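Local coordinates for protein agglutinin (PDB 3DZW) that binds mannose-containing sugars such as alpha-1,3-linked mannobiose, as a daffodil lectin of the monocot mannose-binding family, at residues N2-G7 / C52-Q57. Residues are numbered along the deposited sequence; the frame is centred on the assembly and turned at random.
With MAN (alpha-D-mannopyranose), chain E; MAN (alpha-D-mannopyranose), chain B.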
ATOM      1  N   ASN A   2       5.805   5.426  -2.305  1.00 18.31           N
ATOM      2  CA  ASN A   2       7.229   5.123  -2.070  1.00 15.87           C
ATOM      3  C   ASN A   2       8.155   5.741  -3.137  1.00 16.47           C
ATOM      4  O   ASN A   2       9.382   5.594  -3.049  1.00 17.13           O
ATOM      5  CB  ASN A   2       7.487   3.590  -1.960  1.00 18.01           C
ATOM      6  CG  ASN A   2       7.110   2.820  -3.231  1.00 16.77           C
ATOM      7  OD1 ASN A   2       6.338   3.302  -4.065  1.00 21.81           O
ATOM      8  ND2 ASN A   2       7.637   1.608  -3.362  1.00 19.09           N
ATOM      9  N   ILE A   3       7.564   6.443  -4.139  1.00 13.72           N
ATOM     10  CA  ILE A   3       8.349   7.053  -5.233  1.00 14.99           C
ATOM     11  C   ILE A   3       8.029   8.519  -5.500  1.00 17.32           C
ATOM     12  O   ILE A   3       6.845   8.931  -5.504  1.00 18.26           O
ATOM     13  CB  ILE A   3       8.127   6.288  -6.591  1.00 14.53           C
ATOM     14  CG1 ILE A   3       8.455   4.812  -6.456  1.00 16.53           C
ATOM     15  CG2 ILE A   3       8.952   6.936  -7.743  1.00 16.69           C
ATOM     16  CD1 ILE A   3       8.195   4.008  -7.762  1.00 18.22           C
ATOM     17  N   LEU A   4       9.090   9.316  -5.693  1.00 16.56           N
ATOM     18  CA  LEU A   4       8.971  10.700  -6.070  1.00 15.39           C
ATOM     19  C   LEU A   4       9.501  10.725  -7.519  1.00 14.62           C
ATOM     20  O   LEU A   4      10.706  10.530  -7.756  1.00 16.74           O
ATOM     21  CB  LEU A   4       9.768  11.635  -5.165  1.00 17.53           C
ATOM     22  CG  LEU A   4       9.622  13.151  -5.484  1.00 16.50           C
ATOM     23  CD1 LEU A   4       8.185  13.607  -5.276  1.00 18.28           C
ATOM     24  CD2 LEU A   4      10.573  14.003  -4.654  1.00 17.24           C
ATOM     25  N   TYR A   5       8.592  10.917  -8.482  1.00 16.37           N
ATOM     26  CA  TYR A   5       8.953  10.917  -9.921  1.00 16.48           C
ATOM     27  C   TYR A   5       9.547  12.230 -10.373  1.00 13.49           C
ATOM     28  O   TYR A   5       9.257  13.280  -9.792  1.00 16.86           O
ATOM     29  CB  TYR A   5       7.716  10.586 -10.784  1.00 18.01           C
ATOM     30  CG  TYR A   5       7.178   9.174 -10.604  1.00 17.39           C
ATOM     31  CD1 TYR A   5       6.233   8.884  -9.630  1.00 14.55           C
ATOM     32  CD2 TYR A   5       7.612   8.136 -11.429  1.00 18.39           C
ATOM     33  CE1 TYR A   5       5.734   7.573  -9.469  1.00 17.15           C
ATOM     34  CE2 TYR A   5       7.124   6.827 -11.273  1.00 17.34           C
ATOM     35  CZ  TYR A   5       6.189   6.559 -10.300  1.00 20.31           C
ATOM     36  OH  TYR A   5       5.709   5.275 -10.153  1.00 21.90           O
ATOM     37  N   SER A   6      10.406  12.184 -11.413  1.00 17.22           N
ATOM     38  CA  SER A   6      11.002  13.418 -11.945  1.00 17.53           C
ATOM     39  C   SER A   6       9.871  14.316 -12.436  1.00 18.87           C
ATOM     40  O   SER A   6       8.923  13.844 -13.103  1.00 19.04           O
ATOM     41  CB  SER A   6      12.056  13.141 -13.049  1.00 19.70           C
ATOM     42  OG  SER A   6      11.534  12.375 -14.120  1.00 18.98           O
ATOM     43  N   GLY A   7       9.953  15.604 -12.080  1.00 18.89           N
ATOM     44  CA  GLY A   7       8.919  16.582 -12.424  1.00 19.98           C
ATOM     45  C   GLY A   7       7.936  16.806 -11.251  1.00 22.23           C
ATOM     46  O   GLY A   7       7.034  17.649 -11.345  1.00 19.46           O
ATOM     47  N   CYS A  52      10.418  24.838   3.183  1.00 29.32           N
ATOM     48  CA  CYS A  52      11.194  24.523   2.000  1.00 26.39           C
ATOM     49  C   CYS A  52      10.485  23.401   1.255  1.00 25.53           C
ATOM     50  O   CYS A  52       9.601  22.756   1.820  1.00 25.79           O
ATOM     51  CB  CYS A  52      12.593  24.069   2.383  1.00 26.12           C
ATOM     52  SG  CYS A  52      13.653  25.335   3.170  1.00 28.73           S
ATOM     53  N   HIS A  53      10.855  23.165  -0.018  1.00 19.52           N
ATOM     54  CA  HIS A  53      10.253  22.058  -0.792  1.00 21.63           C
ATOM     55  C   HIS A  53      11.351  21.222  -1.462  1.00 19.20           C
ATOM     56  O   HIS A  53      12.448  21.721  -1.729  1.00 19.97           O
ATOM     57  CB  HIS A  53       9.223  22.558  -1.834  1.00 18.55           C
ATOM     58  CG  HIS A  53       9.826  23.258  -3.019  1.00 20.17           C
ATOM     59  ND1 HIS A  53      10.068  24.613  -3.043  1.00 24.61           N
ATOM     60  CD2 HIS A  53      10.209  22.788  -4.234  1.00 24.74           C
ATOM     61  CE1 HIS A  53      10.582  24.949  -4.215  1.00 24.25           C
ATOM     62  NE2 HIS A  53      10.680  23.857  -4.954  1.00 23.05           N
ATOM     63  N   LEU A  54      11.044  19.940  -1.707  1.00 18.95           N
ATOM     64  CA  LEU A  54      11.975  19.001  -2.346  1.00 18.43           C
ATOM     65  C   LEU A  54      11.563  18.757  -3.777  1.00 17.13           C
ATOM     66  O   LEU A  54      10.389  18.508  -4.046  1.00 20.63           O
ATOM     67  CB  LEU A  54      11.985  17.676  -1.589  1.00 18.73           C
ATOM     68  CG  LEU A  54      12.880  16.558  -2.133  1.00 18.16           C
ATOM     69  CD1 LEU A  54      14.342  16.963  -2.078  1.00 18.50           C
ATOM     70  CD2 LEU A  54      12.650  15.264  -1.357  1.00 19.27           C
ATOM     71  N   SER A  55      12.528  18.802  -4.701  1.00 16.24           N
ATOM     72  CA  SER A  55      12.239  18.589  -6.121  1.00 18.11           C
ATOM     73  C   SER A  55      13.139  17.549  -6.808  1.00 19.35           C
ATOM     74  O   SER A  55      14.369  17.665  -6.787  1.00 19.83           O
ATOM     75  CB  SER A  55      12.362  19.920  -6.882  1.00 20.58           C
ATOM     76  OG  SER A  55      12.116  19.735  -8.271  1.00 24.52           O
ATOM     77  N   MET A  56      12.503  16.518  -7.392  1.00 18.79           N
ATOM     78  CA  MET A  56      13.200  15.508  -8.176  1.00 17.01           C
ATOM     79  C   MET A  56      13.107  16.069  -9.581  1.00 19.54           C
ATOM     80  O   MET A  56      12.036  16.035 -10.208  1.00 18.87           O
ATOM     81  CB  MET A  56      12.534  14.155  -8.049  1.00 17.54           C
ATOM     82  CG  MET A  56      13.147  12.983  -8.881  1.00 18.73           C
ATOM     83  SD  MET A  56      14.835  12.449  -8.458  1.00 23.52           S
ATOM     84  CE  MET A  56      15.835  13.728  -9.201  1.00 23.23           C
ATOM     85  N   GLN A  57      14.219  16.612 -10.075  1.00 18.29           N
ATOM     86  CA  GLN A  57      14.254  17.289 -11.399  1.00 21.04           C
ATOM     87  C   GLN A  57      14.466  16.375 -12.617  1.00 21.28           C
ATOM     88  O   GLN A  57      14.983  15.247 -12.497  1.00 20.44           O
ATOM     89  CB  GLN A  57      15.335  18.378 -11.366  1.00 20.07           C
ATOM     90  CG  GLN A  57      15.066  19.430 -10.292  1.00 18.34           C
ATOM     91  CD  GLN A  57      16.089  20.545 -10.250  1.00 21.57           C
ATOM     92  OE1 GLN A  57      15.859  21.572  -9.616  1.00 20.47           O
ATOM     93  NE2 GLN A  57      17.225  20.355 -10.927  1.00 19.96           N
TER
HETATM   94  C1  MAN E   1      22.260  21.886 -10.975  1.00 31.32           C
HETATM   95  C2  MAN E   1      20.802  22.112 -11.591  1.00 27.86           C
HETATM   96  C3  MAN E   1      20.043  23.257 -10.952  1.00 25.96           C
HETATM   97  C4  MAN E   1      20.138  23.186  -9.428  1.00 20.78           C
HETATM   98  C5  MAN E   1      21.599  23.180  -8.941  1.00 21.24           C
HETATM   99  C6  MAN E   1      21.674  23.027  -7.434  1.00 19.33           C
HETATM  100  O1  MAN E   1      23.456  22.289 -11.813  1.00 45.36           O
HETATM  101  O2  MAN E   1      20.085  20.923 -11.423  1.00 27.79           O
HETATM  102  O3  MAN E   1      18.685  23.186 -11.340  1.00 28.62           O
HETATM  103  O4  MAN E   1      19.462  24.288  -8.851  1.00 20.54           O
HETATM  104  O5  MAN E   1      22.357  22.110  -9.488  1.00 19.75           O
HETATM  105  O6  MAN E   1      23.030  22.836  -7.047  1.00 22.91           O
HETATM  106  C1  MAN B   2      18.311  24.284 -12.184  1.00 31.56           C
HETATM  107  C2  MAN B   2      16.797  24.255 -12.365  1.00 36.55           C
HETATM  108  C3  MAN B   2      16.381  23.110 -13.298  1.00 38.22           C
HETATM  109  C4  MAN B   2      17.185  23.154 -14.579  1.00 42.09           C
HETATM  110  C5  MAN B   2      18.663  23.166 -14.260  1.00 40.55           C
HETATM  111  C6  MAN B   2      19.499  23.243 -15.543  1.00 46.02           C
HETATM  112  O2  MAN B   2      16.372  25.500 -12.881  1.00 34.46           O
HETATM  113  O3  MAN B   2      15.007  23.195 -13.606  1.00 41.78           O
HETATM  114  O4  MAN B   2      16.881  22.018 -15.354  1.00 46.80           O
HETATM  115  O5  MAN B   2      18.959  24.282 -13.443  1.00 32.48           O
HETATM  116  O6  MAN B   2      20.870  23.330 -15.219  1.00 47.57           O
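Near Ser-6 and Met-56, whose CA atoms lie 4.8 Å apart, strands 3-5 and 53-56 run at 71° to each other, and the hydrogen bond from Gly-7 N, just past the first strand, to Met-56 O (2.8 Å) joins the segments. The same oxygen receives a CA-H contact from Ser-6 CA at 3.3 Å. Gly-7 has a positive phi (98°), where a CB would press on the preceding carbonyl oxygen, so glycine suits this turn. In Leu-4, chi1 of -177° sets CG anti to the backbone N and beside Met-56 CB; its CD2 touches that CB at 3.9 Å and Leu-54 CD2 at 4.1 Å, and wholly apolar leucines suit this buried seam. In the beta-prism II fold of monocot mannose-binding lectins, the two strands belong to different antiparallel sheets, packed together here. Met-56 lays CG 3.6 Å from Leu-4 O, then its flexible chain bends away. Ser-6 sets CB 3.6 Å from Gln-57 O, while its small hydroxyl bonds to Tyr-84 N. The amide of Gln-57 suits the sugar pocket: NE2 donates to Asp-59 OD1 and the chain E mannose (3.2 Å to O3, which links the second mannose, and weakly to O2), and OE1 accepts from Tyr-65 OH.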